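Local atomic coordinates of signal recognition particle receptor FtsY (Sulfolobus acidocaldarius, PDB entry 5L3S), a protein that is a signal recognition particle receptor of the SRP54-type family, pairing a helical bundle with a P-loop GTPase-type domain in protein targeting to the membrane. Residues V103-G108 with V187-A192. Numbering follows the deposited sequence.
Sequences VIIFFG and VLIDTA
Val187 O receives the amide of Ile104 in a straight bond (N-H...O angle 177°); pairs Val103-Val187, Ile104-Leu188 and Ile105-Ile189, with 20° between strand directions, show parallel strands. On the face of Ile104 and Phe106, covered by helix 114-127, Leu188 lies alongside Ile104, CD2 3.7 Å from Ile104 CB, and the same methyl meets Phe106 CE1 at the ring edge. Ile189 N donates to Ile104 O (2.8 Å), while its O accepts a longer bond from Phe106 N (3.2 Å). With CG1 beside its backbone N (chi1 -57°), Ile189 sends CD1 back to Val103 CG1, 3.6 Å away, on the face packed by helix 199-212. The CB bond of Asp190 points away from strand 103-107; OD2 bonds Thr115 OG1, and the side chain lies about 4 Å from the magnesium ion. At Thr191, OG1 donates to an in-plane lone pair of Phe106 O (2.8 Å); the buried N has no partner in the model. A water donating to this hydroxyl and Ala192 O accepts from Gly108 N. Direct pairing thus yields to a hydroxyl-and-water bridge as CA atoms separate from 4.6 Å (Ile105, Ile189) to 5.8 Å (Phe107, Thr191), consistent with a P-loop beginning at Gly108.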
loop_
_atom_site.group_PDB
_atom_site.type_symbol
_atom_site.label_atom_id
_atom_site.label_comp_id
_atom_site.label_asym_id
_atom_site.label_seq_id
_atom_site.Cartn_x
_atom_site.Cartn_y
_atom_site.Cartn_z
ATOM N N VAL B 103 10.696 13.159 -21.862
ATOM C CA VAL B 103 11.200 12.761 -20.555
ATOM C C VAL B 103 10.080 12.576 -19.540
ATOM O O VAL B 103 9.294 13.490 -19.298
ATOM C CB VAL B 103 12.207 13.792 -20.008
ATOM C CG1 VAL B 103 12.659 13.408 -18.607
ATOM C CG2 VAL B 103 13.410 13.918 -20.959
ATOM N N ILE B 104 10.021 11.385 -18.960
ATOM C CA ILE B 104 9.006 11.052 -17.968
ATOM C C ILE B 104 9.686 10.685 -16.658
ATOM O O ILE B 104 10.667 9.936 -16.659
ATOM C CB ILE B 104 8.191 9.835 -18.429
ATOM C CG1 ILE B 104 7.675 10.058 -19.858
ATOM C CG2 ILE B 104 7.047 9.540 -17.438
ATOM C CD1 ILE B 104 6.836 8.915 -20.388
ATOM N N ILE B 105 9.167 11.202 -15.547
ATOM C CA ILE B 105 9.698 10.839 -14.235
ATOM C C ILE B 105 8.586 10.175 -13.434
ATOM O O ILE B 105 7.393 10.484 -13.629
ATOM C CB ILE B 105 10.298 12.067 -13.493
ATOM C CG1 ILE B 105 11.078 11.642 -12.228
ATOM C CG2 ILE B 105 9.215 13.084 -13.183
ATOM C CD1 ILE B 105 11.989 12.753 -11.675
ATOM N N PHE B 106 8.986 9.243 -12.571
ATOM C CA PHE B 106 8.064 8.459 -11.745
ATOM C C PHE B 106 8.477 8.665 -10.293
ATOM O O PHE B 106 9.669 8.560 -9.969
ATOM C CB PHE B 106 8.183 6.965 -12.098
ATOM C CG PHE B 106 7.820 6.640 -13.524
ATOM C CD1 PHE B 106 8.688 6.947 -14.568
ATOM C CD2 PHE B 106 6.622 6.018 -13.823
ATOM C CE1 PHE B 106 8.356 6.649 -15.878
ATOM C CE2 PHE B 106 6.276 5.719 -15.136
ATOM C CZ PHE B 106 7.140 6.033 -16.166
ATOM N N PHE B 107 7.523 8.999 -9.425
ATOM C CA PHE B 107 7.840 9.099 -7.996
ATOM C C PHE B 107 6.668 8.650 -7.126
ATOM O O PHE B 107 5.567 8.397 -7.618
ATOM C CB PHE B 107 8.314 10.522 -7.616
ATOM C CG PHE B 107 7.369 11.641 -8.045
ATOM C CD1 PHE B 107 6.265 11.988 -7.266
ATOM C CD2 PHE B 107 7.632 12.389 -9.195
ATOM C CE1 PHE B 107 5.408 13.026 -7.656
ATOM C CE2 PHE B 107 6.788 13.419 -9.588
ATOM C CZ PHE B 107 5.673 13.736 -8.818
ATOM N N GLY B 108 6.902 8.535 -5.831
ATOM C CA GLY B 108 5.834 8.104 -4.933
ATOM C C GLY B 108 6.473 7.523 -3.685
ATOM O O GLY B 108 7.703 7.452 -3.592
ATOM N N VAL B 187 12.952 9.027 -22.378
ATOM C CA VAL B 187 13.702 8.700 -21.170
ATOM C C VAL B 187 12.745 8.511 -19.986
ATOM O O VAL B 187 11.879 9.354 -19.747
ATOM C CB VAL B 187 14.705 9.809 -20.814
ATOM C CG1 VAL B 187 15.358 9.534 -19.427
ATOM C CG2 VAL B 187 15.744 9.933 -21.900
ATOM N N LEU B 188 12.911 7.408 -19.250
ATOM C CA LEU B 188 12.106 7.135 -18.055
ATOM C C LEU B 188 13.003 7.204 -16.841
ATOM O O LEU B 188 13.960 6.454 -16.754
ATOM C CB LEU B 188 11.487 5.732 -18.130
ATOM C CG LEU B 188 10.652 5.495 -19.384
ATOM C CD1 LEU B 188 10.095 4.092 -19.389
ATOM C CD2 LEU B 188 9.536 6.502 -19.418
ATOM N N ILE B 189 12.677 8.087 -15.899
ATOM C CA ILE B 189 13.499 8.293 -14.716
ATOM C C ILE B 189 12.913 7.595 -13.491
ATOM O O ILE B 189 11.803 7.911 -13.067
ATOM C CB ILE B 189 13.666 9.803 -14.435
ATOM C CG1 ILE B 189 14.272 10.483 -15.681
ATOM C CG2 ILE B 189 14.544 10.020 -13.200
ATOM C CD1 ILE B 189 14.265 12.005 -15.646
ATOM N N ASP B 190 13.651 6.629 -12.949
ATOM C CA ASP B 190 13.249 5.973 -11.699
ATOM C C ASP B 190 13.769 6.818 -10.554
ATOM O O ASP B 190 14.849 7.393 -10.658
ATOM C CB ASP B 190 13.840 4.551 -11.629
ATOM C CG ASP B 190 13.105 3.639 -10.617
ATOM O OD1 ASP B 190 12.092 4.077 -10.033
ATOM O OD2 ASP B 190 13.538 2.480 -10.441
ATOM N N THR B 191 13.020 6.891 -9.451
ATOM C CA THR B 191 13.484 7.628 -8.285
ATOM C C THR B 191 13.270 6.785 -7.040
ATOM O O THR B 191 12.421 5.883 -7.024
ATOM C CB THR B 191 12.744 9.001 -8.101
ATOM O OG1 THR B 191 11.362 8.779 -7.779
ATOM C CG2 THR B 191 12.845 9.864 -9.345
ATOM N N ALA B 192 14.055 7.053 -6.002
ATOM C CA ALA B 192 13.858 6.337 -4.740
ATOM C C ALA B 192 12.496 6.628 -4.102
ATOM O O ALA B 192 11.917 7.701 -4.283
ATOM C CB ALA B 192 14.974 6.657 -3.763
HETATM O O HOH W 1 10.000 9.073 -5.364
#